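Side-chain contact in predicted acyltransferase with acyl-CoA N-acyltransferase domain (Escherichia coli, PDB 4RS2), which binds coenzyme A and probably transfers acyl groups as a GNAT-family acyltransferase, and, when overexpressed, appears to suppress small-RNA-mediated silencing such as that by RhyB: residues A[30-33]-A[34-38]. Sequence-based numbering, arbitrary orientation.
Sequences IDAL and LRRSF. With COA (coenzyme A), chain C.
Ile30 and Leu34, one turn apart on helix 27-37, lie side by side on its buried face, with Ile30 CG2 3.8 Å from Leu34 CD1. Branched aliphatic chains suit this tightly packed side, where Ile30 and Leu33 meet strand 69-80 and Leu34 meets strand 87-95. The solvent side is looser and charged. Asp31, its CG anti to the backbone N (chi1 -167°), has its OD2 in a salt-bridge hydrogen bond from Arg35 NE at 2.8 Å; a short acid and a long base four residues on can meet without leaving the helix surface. NE reaches OD2 from its syn side but tilted out of the carboxylate plane, the two flat groups being turned 43° apart. A water bridges Asp31 OD1 and Arg35 NH2, while Arg35 NH1 pairs with Asp41. Arg36 CG sits between the backbone N and the carbonyl carbon (chi1 69°), which sends an otherwise extended chain back along the helix; one guanidinium face lies over Leu33 CA, 3.5 Å from its plane and offset toward the rim, and NH2 pairs with Asp96. Leu33 O accepts a weak bond from Ser37 N, supplemented by the small hydroxyl of Ser37, OG at 2.7 Å, before Phe38 leaves the helix and sets a ring face against coenzyme A C6P. The chemistry implies a last turn held by side-chain and backbone bonds beside the cofactor's pantetheine arm.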
ATOM      1  N   ILE A  30       1.547  13.033   6.724  1.00 11.82           N
ATOM      2  CA  ILE A  30       1.354  11.594   6.604  1.00 11.26           C
ATOM      3  C   ILE A  30       1.313  10.987   7.995  1.00 11.49           C
ATOM      4  O   ILE A  30       0.449  10.145   8.303  1.00 10.96           O
ATOM      5  CB  ILE A  30       2.464  10.966   5.739  1.00 11.01           C
ATOM      6  CG1 ILE A  30       2.361  11.445   4.272  1.00 11.07           C
ATOM      7  CG2 ILE A  30       2.398   9.463   5.761  1.00 10.44           C
ATOM      8  CD1 ILE A  30       3.625  11.238   3.491  1.00 11.48           C
ATOM      9  N   ASP A  31       2.257  11.408   8.849  1.00 12.61           N
ATOM     10  CA  ASP A  31       2.316  10.840  10.190  1.00 13.26           C
ATOM     11  C   ASP A  31       1.053  11.093  10.954  1.00 12.84           C
ATOM     12  O   ASP A  31       0.540  10.170  11.634  1.00 12.27           O
ATOM     13  CB  ASP A  31       3.521  11.377  10.962  1.00 14.76           C
ATOM     14  CG  ASP A  31       3.822  10.590  12.237  1.00 16.24           C
ATOM     15  OD1 ASP A  31       4.530   9.572  12.146  1.00 17.83           O
ATOM     16  OD2 ASP A  31       3.394  11.008  13.326  1.00 19.53           O
ATOM     17  N   ALA A  32       0.491  12.299  10.816  1.00 13.19           N
ATOM     18  CA  ALA A  32      -0.692  12.670  11.556  1.00 13.61           C
ATOM     19  C   ALA A  32      -1.868  11.883  11.036  1.00 12.80           C
ATOM     20  O   ALA A  32      -2.694  11.421  11.821  1.00 12.89           O
ATOM     21  CB  ALA A  32      -0.940  14.168  11.479  1.00 14.39           C
ATOM     22  N   LEU A  33      -1.961  11.748   9.717  1.00 12.06           N
ATOM     23  CA  LEU A  33      -3.023  10.929   9.135  1.00 11.67           C
ATOM     24  C   LEU A  33      -2.983   9.477   9.623  1.00 11.24           C
ATOM     25  O   LEU A  33      -4.023   8.880   9.966  1.00 10.72           O
ATOM     26  CB  LEU A  33      -2.922  10.941   7.613  1.00 11.54           C
ATOM     27  CG  LEU A  33      -3.893  10.031   6.884  1.00 11.79           C
ATOM     28  CD1 LEU A  33      -5.353  10.479   7.015  1.00 12.65           C
ATOM     29  CD2 LEU A  33      -3.458   9.995   5.437  1.00 11.70           C
ATOM     30  N   LEU A  34      -1.779   8.900   9.667  1.00 11.19           N
ATOM     31  CA  LEU A  34      -1.650   7.503  10.076  1.00 11.44           C
ATOM     32  C   LEU A  34      -1.965   7.324  11.550  1.00 12.23           C
ATOM     33  O   LEU A  34      -2.602   6.334  11.933  1.00 12.11           O
ATOM     34  CB  LEU A  34      -0.242   6.961   9.729  1.00 11.39           C
ATOM     35  CG  LEU A  34       0.022   6.923   8.200  1.00 11.08           C
ATOM     36  CD1 LEU A  34       1.441   6.503   7.917  1.00 11.07           C
ATOM     37  CD2 LEU A  34      -0.960   6.035   7.483  1.00 11.29           C
ATOM     38  N   ARG A  35      -1.573   8.274  12.380  1.00 13.00           N
ATOM     39  CA  ARG A  35      -1.871   8.156  13.807  1.00 14.50           C
ATOM     40  C   ARG A  35      -3.338   8.271  14.133  1.00 15.56           C
ATOM     41  O   ARG A  35      -3.828   7.628  15.082  1.00 16.50           O
ATOM     42  CB  ARG A  35      -1.098   9.200  14.593  1.00 14.92           C
ATOM     43  CG  ARG A  35       0.381   8.922  14.638  1.00 15.25           C
ATOM     44  CD  ARG A  35       1.170   9.908  15.482  1.00 16.42           C
ATOM     45  NE  ARG A  35       2.573   9.509  15.517  1.00 17.43           N
ATOM     46  CZ  ARG A  35       3.127   8.738  16.455  1.00 19.17           C
ATOM     47  NH1 ARG A  35       2.427   8.326  17.504  1.00 21.13           N
ATOM     48  NH2 ARG A  35       4.405   8.393  16.348  1.00 21.79           N
ATOM     49  N   ARG A  36      -4.038   9.083  13.354  0.60 15.41           N
ATOM     50  CA  ARG A  36      -5.456   9.295  13.594  0.60 16.15           C
ATOM     51  C   ARG A  36      -6.348   8.250  12.936  0.60 15.78           C
ATOM     52  O   ARG A  36      -7.457   8.039  13.400  0.60 16.59           O
ATOM     53  CB  ARG A  36      -5.889  10.725  13.234  0.60 17.08           C
ATOM     54  CG  ARG A  36      -5.885  11.130  11.777  0.60 16.95           C
ATOM     55  CD  ARG A  36      -6.475  12.540  11.623  0.60 17.95           C
ATOM     56  NE  ARG A  36      -6.435  13.004  10.238  0.60 17.72           N
ATOM     57  CZ  ARG A  36      -5.417  13.663   9.672  0.60 17.52           C
ATOM     58  NH1 ARG A  36      -4.329  13.972  10.363  0.60 18.19           N
ATOM     59  NH2 ARG A  36      -5.495  14.027   8.408  0.60 17.75           N
ATOM     60  N   SER A  37      -5.825   7.564  11.917  1.00 15.40           N
ATOM     61  CA  SER A  37      -6.600   6.608  11.106  1.00 15.08           C
ATOM     62  C   SER A  37      -6.576   5.162  11.554  1.00 15.13           C
ATOM     63  O   SER A  37      -7.501   4.411  11.233  1.00 15.30           O
ATOM     64  CB  SER A  37      -6.127   6.648   9.666  1.00 15.02           C
ATOM     65  OG  SER A  37      -6.408   7.908   9.101  1.00 16.03           O
ATOM     66  N   PHE A  38      -5.542   4.771  12.293  1.00 14.46           N
ATOM     67  CA  PHE A  38      -5.403   3.431  12.768  1.00 14.48           C
ATOM     68  C   PHE A  38      -5.628   3.349  14.251  1.00 16.35           C
ATOM     69  O   PHE A  38      -5.604   4.363  14.945  1.00 17.56           O
ATOM     70  CB  PHE A  38      -4.050   2.843  12.349  1.00 13.46           C
ATOM     71  CG  PHE A  38      -3.954   2.648  10.864  1.00 12.40           C
ATOM     72  CD1 PHE A  38      -4.440   1.506  10.289  1.00 12.04           C
ATOM     73  CD2 PHE A  38      -3.435   3.631  10.049  1.00 12.12           C
ATOM     74  CE1 PHE A  38      -4.392   1.310   8.921  1.00 11.68           C
ATOM     75  CE2 PHE A  38      -3.401   3.457   8.671  1.00 11.51           C
ATOM     76  CZ  PHE A  38      -3.882   2.299   8.112  1.00 11.19           C
TER
HETATM   77  N1A COA C 200     -14.331  -3.270   3.863  0.70 14.58           N
HETATM   78  C2A COA C 200     -14.669  -3.596   2.591  0.70 13.01           C
HETATM   79  N3A COA C 200     -14.743  -2.688   1.602  0.70 13.13           N
HETATM   80  C4A COA C 200     -14.439  -1.386   1.861  0.70 12.06           C
HETATM   81  C5A COA C 200     -14.067  -0.964   3.203  0.70 12.83           C
HETATM   82  C6A COA C 200     -14.014  -2.006   4.228  0.70 14.26           C
HETATM   83  N6A COA C 200     -13.654  -1.656   5.484  0.70 15.56           N
HETATM   84  N7A COA C 200     -13.846   0.358   3.162  0.70 12.41           N
HETATM   85  C8A COA C 200     -14.059   0.753   1.888  0.70 12.49           C
HETATM   86  N9A COA C 200     -14.443  -0.268   1.135  0.70 12.81           N
HETATM   87  C1B COA C 200     -14.727  -0.237  -0.301  0.70 12.23           C
HETATM   88  C2B COA C 200     -15.698   0.837  -0.754  0.70 12.06           C
HETATM   89  O2B COA C 200     -17.062   0.488  -0.476  0.70 12.84           O
HETATM   90  C3B COA C 200     -15.367   0.916  -2.218  0.70 12.69           C
HETATM   91  O3B COA C 200     -15.956  -0.193  -2.909  0.70 12.96           O
HETATM   92  P3B COA C 200     -16.069  -0.247  -4.524  0.70 15.43           P
HETATM   93  O7A COA C 200     -15.213   0.865  -5.098  0.70 16.32           O
HETATM   94  O8A COA C 200     -15.679  -1.612  -4.933  0.70 16.13           O
HETATM   95  O9A COA C 200     -17.522  -0.021  -4.765  0.70 16.15           O
HETATM   96  C4B COA C 200     -13.851   0.722  -2.229  0.70 11.84           C
HETATM   97  O4B COA C 200     -13.509   0.113  -0.974  0.70 11.48           O
HETATM   98  C5B COA C 200     -13.086   2.019  -2.393  0.70 11.83           C
HETATM   99  O5B COA C 200     -13.571   2.985  -1.455  0.70 12.20           O
HETATM  100  P1A COA C 200     -12.924   4.442  -1.255  0.70 12.07           P
HETATM  101  O1A COA C 200     -14.008   5.466  -1.095  0.70 13.03           O
HETATM  102  O2A COA C 200     -11.845   4.583  -2.287  0.70 11.44           O
HETATM  103  O3A COA C 200     -12.176   4.278   0.172  0.70 12.15           O
HETATM  104  P2A COA C 200     -12.628   4.780   1.627  0.70 13.62           P
HETATM  105  O4A COA C 200     -12.700   6.248   1.709  0.70 12.02           O
HETATM  106  O5A COA C 200     -13.872   4.047   2.094  0.70 15.01           O
HETATM  107  O6A COA C 200     -11.328   4.311   2.455  0.70 12.28           O
HETATM  108  CBP COA C 200     -10.033   2.872   3.910  0.70 12.34           C
HETATM  109  CCP COA C 200     -11.121   2.956   2.856  0.70 12.15           C
HETATM  110  CDP COA C 200      -9.853   1.431   4.370  0.70 12.05           C
HETATM  111  CEP COA C 200      -8.757   3.361   3.249  0.70 12.21           C
HETATM  112  CAP COA C 200     -10.453   3.785   5.079  0.70 12.50           C
HETATM  113  OAP COA C 200     -11.702   3.344   5.657  0.70 12.81           O
HETATM  114  C9P COA C 200      -9.418   3.918   6.169  0.70 12.11           C
HETATM  115  O9P COA C 200      -8.454   4.697   6.073  0.70 11.86           O
HETATM  116  N8P COA C 200      -9.651   3.197   7.265  0.70 14.76           N
HETATM  117  C7P COA C 200      -8.797   3.297   8.435  0.70 15.53           C
HETATM  118  C6P COA C 200      -7.586   2.404   8.280  0.70 17.39           C
HETATM  119  C5P COA C 200      -8.027   0.961   8.300  0.70 19.93           C
HETATM  120  O5P COA C 200      -8.097   0.313   7.272  0.70 23.30           O
HETATM  121  N4P COA C 200      -8.314   0.455   9.492  0.70 22.81           N
HETATM  122  C3P COA C 200      -8.626  -0.948   9.691  0.70 25.73           C
HETATM  123  C2P COA C 200      -7.762  -1.525  10.812  0.70 27.13           C
HETATM  124  S1P COA C 200      -7.203  -3.199  10.399  0.70 27.44           S
HETATM  125  O   HOH W   1       6.001   9.012  14.037  1.00 35.33           O